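Local atomic coordinates of PTS-dependent dihydroxyacetone kinase, ADP-binding subunit DhaL (Lactococcus lactis subsp. lactis, PDB entry 3CR3), a protein that binds ADP with magnesium, takes a phosphoryl group from DhaM to make ATP in place, and passes it to dihydroxyacetone held by DhaK. Residues 155-160 / 167-172. Residues are numbered along the deposited sequence; the frame is centred on the assembly and turned at random.
With ADP (adenosine-5'-diphosphate), chain G.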
loop_
_atom_site.group_PDB
_atom_site.type_symbol
_atom_site.label_atom_id
_atom_site.label_comp_id
_atom_site.label_asym_id
_atom_site.label_seq_id
_atom_site.Cartn_x
_atom_site.Cartn_y
_atom_site.Cartn_z
ATOM N N LEU A 155 8.311 -27.147 -9.111
ATOM C CA LEU A 155 6.975 -26.613 -8.896
ATOM C C LEU A 155 6.915 -25.100 -9.078
ATOM O O LEU A 155 7.877 -24.382 -8.739
ATOM C CB LEU A 155 6.476 -26.979 -7.483
ATOM C CG LEU A 155 6.285 -28.460 -7.115
ATOM C CD1 LEU A 155 6.152 -28.621 -5.624
ATOM C CD2 LEU A 155 5.049 -29.050 -7.815
ATOM N N LEU A 156 5.778 -24.627 -9.604
ATOM C CA LEU A 156 5.406 -23.208 -9.575
ATOM C C LEU A 156 4.944 -22.840 -8.168
ATOM O O LEU A 156 4.071 -23.487 -7.608
ATOM C CB LEU A 156 4.281 -22.909 -10.573
ATOM C CG LEU A 156 3.777 -21.463 -10.687
ATOM C CD1 LEU A 156 4.756 -20.607 -11.464
ATOM C CD2 LEU A 156 2.407 -21.396 -11.324
ATOM N N ALA A 157 5.537 -21.797 -7.602
ATOM C CA ALA A 157 5.105 -21.296 -6.306
ATOM C C ALA A 157 3.780 -20.556 -6.428
ATOM O O ALA A 157 3.655 -19.617 -7.200
ATOM C CB ALA A 157 6.171 -20.368 -5.711
ATOM N N THR A 158 2.782 -20.982 -5.667
ATOM C CA THR A 158 1.505 -20.289 -5.705
ATOM C C THR A 158 1.069 -19.746 -4.339
ATOM O O THR A 158 -0.051 -19.251 -4.192
ATOM C CB THR A 158 0.414 -21.133 -6.395
ATOM O OG1 THR A 158 0.353 -22.435 -5.805
ATOM C CG2 THR A 158 0.728 -21.265 -7.896
ATOM N N LYS A 159 1.991 -19.795 -3.375
ATOM C CA LYS A 159 1.749 -19.351 -2.004
ATOM C C LYS A 159 2.971 -18.669 -1.416
ATOM O O LYS A 159 4.125 -19.031 -1.711
ATOM C CB LYS A 159 1.342 -20.543 -1.116
ATOM C CG LYS A 159 -0.066 -21.128 -1.406
ATOM C CD LYS A 159 -1.156 -20.333 -0.694
ATOM C CE LYS A 159 -2.489 -20.580 -1.330
ATOM N NZ LYS A 159 -3.539 -19.750 -0.676
ATOM N N GLY A 160 2.729 -17.681 -0.567
ATOM C CA GLY A 160 3.823 -17.010 0.144
ATOM C C GLY A 160 4.573 -16.035 -0.739
ATOM O O GLY A 160 4.126 -15.703 -1.839
ATOM N N GLU A 167 6.625 -17.688 -12.798
ATOM C CA GLU A 167 7.445 -18.708 -13.491
ATOM C C GLU A 167 8.932 -18.702 -13.069
ATOM O O GLU A 167 9.609 -19.720 -13.153
ATOM C CB GLU A 167 7.294 -18.586 -15.041
ATOM C CG GLU A 167 7.841 -17.279 -15.637
ATOM C CD GLU A 167 7.328 -16.934 -17.047
ATOM O OE1 GLU A 167 7.960 -17.363 -18.044
ATOM O OE2 GLU A 167 6.323 -16.187 -17.163
ATOM N N ARG A 168 9.424 -17.549 -12.618
ATOM C CA ARG A 168 10.793 -17.420 -12.107
ATOM C C ARG A 168 11.037 -18.160 -10.758
ATOM O O ARG A 168 12.166 -18.212 -10.266
ATOM C CB ARG A 168 11.195 -15.938 -12.009
ATOM C CG ARG A 168 11.099 -15.121 -13.347
ATOM C CD ARG A 168 12.202 -15.523 -14.356
ATOM N NE ARG A 168 12.175 -14.713 -15.578
ATOM C CZ ARG A 168 12.605 -15.124 -16.775
ATOM N NH1 ARG A 168 13.087 -16.363 -16.924
ATOM N NH2 ARG A 168 12.535 -14.307 -17.833
ATOM N N SER A 169 9.988 -18.726 -10.165
ATOM C CA SER A 169 10.150 -19.571 -8.967
ATOM C C SER A 169 10.485 -21.027 -9.296
ATOM O O SER A 169 10.956 -21.769 -8.438
ATOM C CB SER A 169 8.911 -19.508 -8.075
ATOM O OG SER A 169 7.827 -20.175 -8.682
ATOM N N ILE A 170 10.227 -21.427 -10.537
ATOM C CA ILE A 170 10.581 -22.754 -11.040
ATOM C C ILE A 170 12.104 -22.891 -11.148
ATOM O O ILE A 170 12.785 -22.004 -11.665
ATOM C CB ILE A 170 9.899 -23.011 -12.422
ATOM C CG1 ILE A 170 8.369 -23.000 -12.267
ATOM C CG2 ILE A 170 10.396 -24.304 -13.036
ATOM C CD1 ILE A 170 7.584 -22.753 -13.569
ATOM N N GLY A 171 12.645 -23.986 -10.625
ATOM C CA GLY A 171 14.092 -24.178 -10.615
ATOM C C GLY A 171 14.754 -23.816 -9.296
ATOM O O GLY A 171 15.982 -23.859 -9.194
ATOM N N HIS A 172 13.949 -23.477 -8.286
ATOM C CA HIS A 172 14.456 -23.130 -6.967
ATOM C C HIS A 172 13.814 -23.973 -5.877
ATOM O O HIS A 172 12.584 -24.058 -5.783
ATOM C CB HIS A 172 14.276 -21.626 -6.696
ATOM C CG HIS A 172 14.961 -20.763 -7.704
ATOM N ND1 HIS A 172 16.334 -20.643 -7.764
ATOM C CD2 HIS A 172 14.474 -20.041 -8.740
ATOM C CE1 HIS A 172 16.661 -19.867 -8.781
ATOM N NE2 HIS A 172 15.551 -19.484 -9.386
HETATM P PB ADP G . 8.704 -15.378 4.955
HETATM O O1B ADP G . 10.010 -14.650 4.943
HETATM O O2B ADP G . 7.619 -14.623 5.643
HETATM O O3B ADP G . 8.292 -15.919 3.585
HETATM P PA ADP G . 10.221 -17.682 5.865
HETATM O O1A ADP G . 11.231 -17.261 4.854
HETATM O O2A ADP G . 10.722 -17.875 7.277
HETATM O O3A ADP G . 8.943 -16.681 5.891
HETATM O "O5'" ADP G . 9.513 -19.053 5.388
HETATM C "C5'" ADP G . 9.234 -19.284 4.003
HETATM C "C4'" ADP G . 8.560 -20.635 3.897
HETATM O "O4'" ADP G . 7.259 -20.627 4.498
HETATM C "C3'" ADP G . 8.332 -21.073 2.461
HETATM O "O3'" ADP G . 9.509 -21.723 1.981
HETATM C "C2'" ADP G . 7.130 -22.010 2.557
HETATM O "O2'" ADP G . 7.503 -23.379 2.729
HETATM C "C1'" ADP G . 6.436 -21.588 3.845
HETATM N N9 ADP G . 5.154 -20.933 3.527
HETATM C C8 ADP G . 5.026 -19.637 3.167
HETATM N N7 ADP G . 3.737 -19.341 2.946
HETATM C C5 ADP G . 3.028 -20.466 3.157
HETATM C C6 ADP G . 1.605 -20.843 3.087
HETATM N N6 ADP G . 0.695 -19.907 2.756
HETATM N N1 ADP G . 1.268 -22.118 3.384
HETATM C C2 ADP G . 2.181 -23.044 3.738
HETATM N N3 ADP G . 3.484 -22.770 3.813
HETATM C C4 ADP G . 3.959 -21.523 3.534
#
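L156 and A157, in the irregular segment 155-160, extended from L155 to A157, face I170 and S169, where the last residues of a 3-10 segment, 167-169, lead into a type II beta turn from S169 to H172. The CA atoms of L156 and I170 come within 5.4 Å. G171 takes the third position of the beta turn with a positive phi, where a CB would be jammed against I170 O.

The one direct hydrogen bond between the segments runs from the backbone N of A157 to the hydroxyl S169 OG, 3.0 Å, nearly straight at 168°. OG sits between its own backbone N and carbonyl carbon (chi1 71°), the rotamer that carries it to A157. A157, with only a methyl, lets the chains close to 3.7 Å between A157 CB and S169 CB. On the more exposed outer side, branched, apolar L156 and I170 meet by their methyl ends: L156 CG lies anti to the backbone N (chi1 -179°), bringing CD1 to 4.1 Å from I170 CD1 and 3.7 Å from E167 N. K122 NZ, from the loop before helix 125-136, bonds to both L155 O and S169 O.

Segment 155-160 ends beside the nucleotide, G160 CA 3.6 Å from ADP N7. An alanine at S169 would probably leave A157 N and G166 O without their shared partner. Accepting from A157 N while bonded to G166 O, the buried hydroxyl fixes one part of the loop between helices 142-151 and 175-191 on another, near the ADP pocket.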